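Local coordinates for protein giardin subunit alpha-1 (Giardia intestinalis, PDB 4EVF) that binds calcium and, in a calcium-dependent way, phospholipids such as phosphatidylserine, and is involved in attachment of the parasite to the intestinal mucosa, at residues A[11-20]-A[50-58]; A[27-38]-A[68-76]. All coordinates share one frame; numbering follows the deposited sequence.

Overall arrangement
Both contacts belong to the N-terminal part of this all-helical annexin, and their centres lie about 15 Å apart on the same side of the chain's centre. Along the chain their segments alternate: 11-20, 27-38, 50-58, 68-76. Contact 1 pairs the end of helix 4-16 with helix 50-57, whereas contact 2 sets the turn between helices 20-28 and 32-46 against the turn between helices 62-70 and 74-87. They meet directly, with L11 packing on I38 and L50 on F71. Both segments of contact 1 lie in the predicted first annexin repeat, and contact 2 spans the boundary where that repeat passes into the predicted second one.

Contact 1: A[11-20]-A[50-58]; sequences LKQAIDAKDE and LPDDIKKAL
I15 of helix 4-16 plugs into helix 50-57 as a knob in the hole formed by L50, D53, I54 and A57. Its two branches divide the work. CG2, lying anti to the backbone N, presses on the methyl of A57, and at 3.4 Å from I15 CG2 to A57 CB this carbon pair is tighter than usual. CG1 lies anti to the carbonyl carbon (chi1 -69°) and carries CD1 to L50 and I54, where I15 CD1 comes 3.6 Å from L50 CD1 and 3.7 Å from CG1 of I54, whose side chain it crosses at about a right angle. One turn earlier, L11 CD1 meets the other methyl of L50, CD2, at 4.0 Å.

Around this apolar centre the contacts become polar or mixed. K12, bent at chi2 (73°), brings NZ to 3.7 Å from D53 OD2, a long salt bridge; the same oxygen also has Y42 and K48 as partners, and the Y42 hydroxyl is its stronger one. At the other end, the aliphatic part of K18 runs past the carbonyl of A57, with K18 CE 3.3 Å from A57 O. E20 lays CG and its carboxylate against L58 CG, while OE2 makes a salt bridge to R283.

Further out, I23 and Y42 also touch I15, and F71 backs L50 and I54. K18, with positive phi, is the C-prime residue of a Schellman motif that ends helix 4-16, and D19 follows as N-cap of the next helix. The axes of segments 11-16 and 50-57 run 21° from parallel and approach to 9.9 Å: near-parallel helix packing, with knob-into-hole contact, inside the predicted first repeat of this all-helical annexin.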
# COMPACT_ATOMS: atom_id res chain seq x y z
N LEU A 11 -0.19 -12.44 23.30
CA LEU A 11 -1.39 -12.03 22.57
C LEU A 11 -2.68 -12.46 23.27
O LEU A 11 -3.64 -11.69 23.32
CB LEU A 11 -1.35 -12.55 21.13
CG LEU A 11 -0.45 -11.70 20.23
CD1 LEU A 11 -0.06 -12.46 18.96
CD2 LEU A 11 -1.14 -10.38 19.90
N LYS A 12 -2.70 -13.67 23.80
CA LYS A 12 -3.87 -14.19 24.52
C LYS A 12 -4.26 -13.26 25.67
O LYS A 12 -5.44 -12.95 25.87
CB LYS A 12 -3.55 -15.58 25.07
CG LYS A 12 -4.71 -16.23 25.81
CD LYS A 12 -5.79 -16.68 24.83
CE LYS A 12 -6.99 -17.29 25.55
NZ LYS A 12 -8.12 -17.53 24.60
N GLN A 13 -3.27 -12.83 26.43
CA GLN A 13 -3.51 -12.02 27.60
C GLN A 13 -3.88 -10.58 27.23
O GLN A 13 -4.61 -9.91 27.97
CB GLN A 13 -2.31 -12.07 28.54
CG GLN A 13 -2.25 -13.35 29.33
CD GLN A 13 -0.85 -13.69 29.79
OE1 GLN A 13 0.12 -13.09 29.34
NE2 GLN A 13 -0.75 -14.67 30.69
N ALA A 14 -3.38 -10.10 26.09
CA ALA A 14 -3.71 -8.76 25.64
C ALA A 14 -5.16 -8.75 25.17
O ALA A 14 -5.89 -7.79 25.39
CB ALA A 14 -2.77 -8.31 24.52
N ILE A 15 -5.56 -9.85 24.54
CA ILE A 15 -6.91 -9.99 24.00
C ILE A 15 -7.91 -10.11 25.14
O ILE A 15 -9.00 -9.53 25.10
CB ILE A 15 -7.03 -11.22 23.08
CG1 ILE A 15 -6.24 -11.01 21.78
CG2 ILE A 15 -8.49 -11.50 22.75
CD1 ILE A 15 -6.29 -12.21 20.84
N ASP A 16 -7.52 -10.89 26.14
CA ASP A 16 -8.31 -11.01 27.36
C ASP A 16 -8.45 -9.66 28.05
O ASP A 16 -9.51 -9.31 28.55
CB ASP A 16 -7.67 -12.01 28.32
CG ASP A 16 -7.81 -13.45 27.85
OD1 ASP A 16 -8.79 -13.76 27.14
OD2 ASP A 16 -6.94 -14.28 28.20
N ALA A 17 -7.35 -8.91 28.08
CA ALA A 17 -7.36 -7.58 28.67
C ALA A 17 -8.09 -6.58 27.78
O ALA A 17 -8.39 -5.47 28.20
CB ALA A 17 -5.94 -7.11 28.95
N LYS A 18 -8.37 -6.98 26.54
CA LYS A 18 -8.99 -6.09 25.57
C LYS A 18 -8.12 -4.84 25.37
O LYS A 18 -8.62 -3.75 25.08
CB LYS A 18 -10.39 -5.70 26.04
CG LYS A 18 -11.33 -6.87 26.22
CD LYS A 18 -12.68 -6.43 26.74
CE LYS A 18 -13.80 -7.37 26.29
NZ LYS A 18 -13.52 -8.79 26.64
N ASP A 19 -6.81 -5.02 25.53
CA ASP A 19 -5.82 -3.98 25.38
C ASP A 19 -5.45 -3.80 23.90
O ASP A 19 -4.60 -4.52 23.38
CB ASP A 19 -4.59 -4.36 26.21
CG ASP A 19 -3.59 -3.23 26.36
OD1 ASP A 19 -3.71 -2.20 25.65
OD2 ASP A 19 -2.66 -3.39 27.19
N GLU A 20 -6.06 -2.82 23.24
CA GLU A 20 -5.85 -2.60 21.80
C GLU A 20 -4.43 -2.17 21.45
O GLU A 20 -3.82 -2.69 20.51
CB GLU A 20 -6.84 -1.58 21.26
CG GLU A 20 -8.24 -2.13 21.09
CD GLU A 20 -9.19 -1.10 20.49
OE1 GLU A 20 -9.00 0.11 20.74
OE2 GLU A 20 -10.10 -1.51 19.76
N LEU A 50 -6.78 -16.58 15.63
CA LEU A 50 -6.37 -15.33 16.28
C LEU A 50 -7.22 -14.12 15.87
O LEU A 50 -7.66 -13.36 16.74
CB LEU A 50 -4.88 -15.09 16.05
CG LEU A 50 -4.15 -13.87 16.62
CD1 LEU A 50 -4.49 -13.63 18.08
CD2 LEU A 50 -2.64 -14.06 16.42
N PRO A 51 -7.44 -13.93 14.56
CA PRO A 51 -8.37 -12.88 14.12
C PRO A 51 -9.79 -13.06 14.67
O PRO A 51 -10.45 -12.06 14.98
CB PRO A 51 -8.36 -13.02 12.59
CG PRO A 51 -7.71 -14.38 12.31
CD PRO A 51 -6.75 -14.57 13.44
N ASP A 52 -10.27 -14.30 14.79
CA ASP A 52 -11.59 -14.55 15.36
C ASP A 52 -11.66 -14.17 16.84
O ASP A 52 -12.68 -13.66 17.32
CB ASP A 52 -12.02 -16.01 15.18
CG ASP A 52 -12.35 -16.36 13.73
OD1 ASP A 52 -12.45 -15.43 12.90
OD2 ASP A 52 -12.53 -17.56 13.42
N ASP A 53 -10.58 -14.42 17.58
CA ASP A 53 -10.55 -14.08 18.99
C ASP A 53 -10.49 -12.56 19.16
O ASP A 53 -11.21 -11.98 19.97
CB ASP A 53 -9.39 -14.78 19.71
CG ASP A 53 -9.82 -16.09 20.36
OD1 ASP A 53 -10.99 -16.49 20.19
OD2 ASP A 53 -8.98 -16.73 21.05
N ILE A 54 -9.63 -11.92 18.37
CA ILE A 54 -9.56 -10.47 18.34
C ILE A 54 -10.92 -9.83 18.05
O ILE A 54 -11.35 -8.91 18.76
CB ILE A 54 -8.53 -10.00 17.29
CG1 ILE A 54 -7.14 -10.52 17.66
CG2 ILE A 54 -8.52 -8.48 17.16
CD1 ILE A 54 -6.12 -10.29 16.58
N LYS A 55 -11.60 -10.31 17.02
CA LYS A 55 -12.91 -9.78 16.68
C LYS A 55 -13.89 -9.89 17.84
O LYS A 55 -14.67 -8.98 18.11
CB LYS A 55 -13.49 -10.49 15.45
CG LYS A 55 -14.90 -10.04 15.10
CD LYS A 55 -15.38 -10.68 13.81
CE LYS A 55 -16.73 -10.12 13.37
NZ LYS A 55 -17.14 -10.62 12.02
N LYS A 56 -13.84 -11.02 18.54
CA LYS A 56 -14.75 -11.24 19.66
C LYS A 56 -14.42 -10.36 20.86
O LYS A 56 -15.30 -10.01 21.62
CB LYS A 56 -14.77 -12.72 20.07
CG LYS A 56 -15.27 -13.66 18.98
CD LYS A 56 -15.51 -15.06 19.54
CE LYS A 56 -15.46 -16.13 18.43
NZ LYS A 56 -16.71 -16.26 17.64
N ALA A 57 -13.13 -10.03 21.02
CA ALA A 57 -12.72 -9.27 22.20
C ALA A 57 -12.92 -7.76 22.07
O ALA A 57 -13.17 -7.07 23.07
CB ALA A 57 -11.28 -9.57 22.54
N LEU A 58 -12.72 -7.25 20.84
CA LEU A 58 -12.80 -5.83 20.60
C LEU A 58 -14.19 -5.33 20.17
O LEU A 58 -15.02 -6.07 19.67
CB LEU A 58 -11.72 -5.42 19.58
CG LEU A 58 -10.33 -5.07 20.17
CD1 LEU A 58 -10.13 -5.83 21.47
CD2 LEU A 58 -9.21 -5.39 19.18

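Contact 2: A[27-38]-A[68-76]; sequences ASEYSAESREKI and MDLFSDRHE
A27 turns its methyl toward L70 and F71, with A27 CB 3.8 Å from F71 CZ; L291 of helix 284-292 packs on both A27 and L70. After the turn, A32 rests its CB against R74 CD, and water 1 lies within bonding distance of A32 O, with S72 O a weaker, longer neighbour. E33, bent at chi2 (83°), holds its carboxylate over one face of the R74 guanidinium. E33 OE2 is 3.5 Å from R74 NH2 but well out of that plane, so charge alone joins them.

R35 reaches across to the carbonyl of L70. A bend at chi3 (-40°) turns NE to this carbonyl in a short hydrogen bond, 2.6 Å from R35 NE to L70 O, with the acceptor tilted out of the guanidinium plane. One face of that guanidinium is covered by L70 CD2 and the other by A32 CA and S31 O, while NH2 gives a hydrogen to water 2. R35 CG and CD lie against CE1 of F71, whose ring stands almost perpendicular to the guanidinium. This joins the turn between helices 20-28 and 32-46 to the turn between helices 62-70 and 74-87, where the predicted first annexin repeat passes into the second.

E36 extends to R74, with E36 OE2 3.3 Å from R74 NH1 near the guanidinium edge; water 3 bridges the same two atoms. R74 NE forms a salt bridge with D106, the strongest polar partner of this arginine, alongside the E33-E36-R74 network. E36 OE2 also lies 4.0 Å from D73 OD1, and water 4 donates to both oxygens, probably easing their repulsion. I38 CG2 reaches F71 CE1 at 4.5 Å.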
# COMPACT_ATOMS: atom_id res chain seq x y z
N ALA A 27 1.90 -6.77 17.42
CA ALA A 27 1.87 -6.91 15.97
C ALA A 27 3.01 -6.12 15.34
O ALA A 27 3.60 -6.55 14.35
CB ALA A 27 0.53 -6.47 15.41
N SER A 28 3.34 -4.97 15.93
CA SER A 28 4.31 -4.03 15.36
C SER A 28 5.74 -4.57 15.46
O SER A 28 6.63 -4.12 14.75
CB SER A 28 4.23 -2.69 16.10
OG SER A 28 4.96 -2.72 17.31
N GLU A 29 5.93 -5.53 16.36
CA GLU A 29 7.25 -6.08 16.63
C GLU A 29 7.71 -7.09 15.58
O GLU A 29 8.89 -7.45 15.54
CB GLU A 29 7.22 -6.78 17.99
CG GLU A 29 7.09 -5.84 19.17
CD GLU A 29 8.36 -5.06 19.38
OE1 GLU A 29 8.53 -4.00 18.74
OE2 GLU A 29 9.21 -5.53 20.16
N TYR A 30 6.78 -7.54 14.74
CA TYR A 30 7.00 -8.70 13.88
C TYR A 30 6.49 -8.51 12.46
O TYR A 30 5.44 -7.89 12.24
CB TYR A 30 6.32 -9.92 14.48
CG TYR A 30 6.81 -10.28 15.86
CD1 TYR A 30 8.05 -10.87 16.04
CD2 TYR A 30 6.04 -10.01 16.99
CE1 TYR A 30 8.51 -11.19 17.30
CE2 TYR A 30 6.49 -10.32 18.25
CZ TYR A 30 7.73 -10.92 18.39
OH TYR A 30 8.19 -11.24 19.64
N SER A 31 7.23 -9.07 11.51
CA SER A 31 6.90 -8.98 10.09
C SER A 31 5.64 -9.77 9.78
O SER A 31 5.15 -10.52 10.62
CB SER A 31 8.03 -9.58 9.27
OG SER A 31 8.02 -10.99 9.44
N ALA A 32 5.14 -9.63 8.56
CA ALA A 32 3.92 -10.32 8.16
C ALA A 32 4.13 -11.84 8.25
O ALA A 32 3.28 -12.55 8.78
CB ALA A 32 3.51 -9.92 6.77
N GLU A 33 5.26 -12.31 7.74
CA GLU A 33 5.63 -13.72 7.79
C GLU A 33 5.73 -14.22 9.23
O GLU A 33 5.26 -15.31 9.54
CB GLU A 33 6.97 -13.95 7.08
CG GLU A 33 6.94 -13.71 5.56
CD GLU A 33 7.08 -12.24 5.15
OE1 GLU A 33 7.14 -11.34 6.01
OE2 GLU A 33 7.15 -11.99 3.92
N SER A 34 6.34 -13.41 10.10
CA SER A 34 6.47 -13.78 11.51
C SER A 34 5.10 -13.83 12.19
O SER A 34 4.81 -14.74 12.96
CB SER A 34 7.38 -12.81 12.27
OG SER A 34 8.74 -12.93 11.88
N ARG A 35 4.25 -12.85 11.90
CA ARG A 35 2.90 -12.89 12.44
C ARG A 35 2.09 -14.10 11.97
O ARG A 35 1.21 -14.58 12.69
CB ARG A 35 2.16 -11.58 12.18
CG ARG A 35 2.75 -10.42 12.96
CD ARG A 35 1.91 -9.17 12.78
NE ARG A 35 1.45 -9.04 11.41
CZ ARG A 35 1.93 -8.15 10.55
NH1 ARG A 35 2.87 -7.30 10.95
NH2 ARG A 35 1.47 -8.09 9.32
N GLU A 36 2.39 -14.61 10.77
CA GLU A 36 1.78 -15.87 10.31
C GLU A 36 2.18 -17.06 11.21
O GLU A 36 1.33 -17.89 11.56
CB GLU A 36 2.14 -16.17 8.86
CG GLU A 36 1.66 -15.11 7.86
CD GLU A 36 1.95 -15.51 6.41
OE1 GLU A 36 3.02 -16.11 6.16
OE2 GLU A 36 1.10 -15.23 5.54
N LYS A 37 3.46 -17.15 11.54
CA LYS A 37 3.95 -18.17 12.48
C LYS A 37 3.22 -18.05 13.81
O LYS A 37 2.76 -19.05 14.37
CB LYS A 37 5.46 -18.03 12.71
CG LYS A 37 6.32 -18.42 11.53
CD LYS A 37 7.80 -18.57 11.93
CE LYS A 37 8.45 -17.22 12.21
NZ LYS A 37 9.93 -17.33 12.49
N ILE A 38 3.13 -16.83 14.32
CA ILE A 38 2.49 -16.58 15.61
C ILE A 38 1.02 -17.01 15.59
O ILE A 38 0.53 -17.63 16.53
CB ILE A 38 2.59 -15.08 16.00
CG1 ILE A 38 4.06 -14.68 16.18
CG2 ILE A 38 1.78 -14.82 17.27
CD1 ILE A 38 4.29 -13.17 16.30
N MET A 68 -7.19 -7.44 13.32
CA MET A 68 -7.51 -8.72 12.67
C MET A 68 -6.66 -8.95 11.43
O MET A 68 -6.09 -10.03 11.26
CB MET A 68 -8.98 -8.78 12.25
CG MET A 68 -9.97 -8.74 13.41
SD MET A 68 -11.68 -8.63 12.86
CE MET A 68 -11.88 -10.16 11.93
N ASP A 69 -6.60 -7.95 10.57
CA ASP A 69 -5.86 -8.03 9.31
C ASP A 69 -4.40 -8.42 9.56
O ASP A 69 -3.83 -9.25 8.85
CB ASP A 69 -5.88 -6.68 8.57
CG ASP A 69 -7.25 -6.34 8.00
OD1 ASP A 69 -8.15 -7.22 7.96
OD2 ASP A 69 -7.43 -5.19 7.56
N LEU A 70 -3.80 -7.80 10.57
CA LEU A 70 -2.39 -8.04 10.90
C LEU A 70 -2.10 -9.49 11.27
O LEU A 70 -0.94 -9.94 11.19
CB LEU A 70 -1.92 -7.10 12.02
CG LEU A 70 -1.89 -5.62 11.59
CD1 LEU A 70 -1.83 -4.70 12.82
CD2 LEU A 70 -0.73 -5.35 10.64
N PHE A 71 -3.13 -10.22 11.66
CA PHE A 71 -2.96 -11.64 12.01
C PHE A 71 -3.71 -12.56 11.06
O PHE A 71 -3.91 -13.77 11.32
CB PHE A 71 -3.27 -11.87 13.49
CG PHE A 71 -2.25 -11.25 14.40
CD1 PHE A 71 -0.96 -11.77 14.46
CD2 PHE A 71 -2.54 -10.11 15.14
CE1 PHE A 71 -0.00 -11.20 15.28
CE2 PHE A 71 -1.58 -9.54 15.96
CZ PHE A 71 -0.32 -10.07 16.03
N SER A 72 -4.10 -11.98 9.93
CA SER A 72 -4.72 -12.71 8.84
C SER A 72 -3.75 -12.90 7.69
O SER A 72 -2.62 -12.43 7.74
CB SER A 72 -5.97 -11.98 8.37
OG SER A 72 -6.91 -11.91 9.43
N ASP A 73 -4.19 -13.61 6.65
CA ASP A 73 -3.40 -13.78 5.44
C ASP A 73 -3.47 -12.50 4.61
O ASP A 73 -4.55 -12.10 4.17
CB ASP A 73 -3.89 -14.97 4.61
CG ASP A 73 -2.92 -15.33 3.49
OD1 ASP A 73 -2.24 -16.38 3.57
OD2 ASP A 73 -2.83 -14.56 2.53
N ARG A 74 -2.32 -11.86 4.42
CA ARG A 74 -2.26 -10.55 3.79
C ARG A 74 -2.68 -10.56 2.32
O ARG A 74 -2.99 -9.51 1.77
CB ARG A 74 -0.86 -9.95 3.93
CG ARG A 74 0.22 -10.65 3.09
CD ARG A 74 1.62 -10.16 3.48
NE ARG A 74 2.67 -10.85 2.74
CZ ARG A 74 3.14 -12.05 3.06
NH1 ARG A 74 2.65 -12.68 4.12
NH2 ARG A 74 4.10 -12.62 2.34
N HIS A 75 -2.68 -11.74 1.70
CA HIS A 75 -3.10 -11.86 0.30
C HIS A 75 -4.62 -11.97 0.22
O HIS A 75 -5.24 -11.39 -0.67
CB HIS A 75 -2.41 -13.06 -0.36
CG HIS A 75 -0.92 -13.03 -0.22
ND1 HIS A 75 -0.21 -14.05 0.38
CD2 HIS A 75 -0.01 -12.08 -0.56
CE1 HIS A 75 1.08 -13.74 0.38
NE2 HIS A 75 1.22 -12.55 -0.18
N GLU A 76 -5.22 -12.69 1.18
CA GLU A 76 -6.68 -12.70 1.31
C GLU A 76 -7.21 -11.33 1.71
O GLU A 76 -8.28 -10.91 1.25
CB GLU A 76 -7.13 -13.75 2.32
CG GLU A 76 -7.02 -15.16 1.81
CD GLU A 76 -7.31 -16.20 2.88
OE1 GLU A 76 -7.66 -15.82 4.01
OE2 GLU A 76 -7.20 -17.41 2.58
O HOH W 1 0.63 -11.97 8.39
O HOH W 2 -0.63 -9.75 7.81
O HOH W 3 0.36 -12.58 5.69
O HOH W 4 -1.31 -16.63 6.10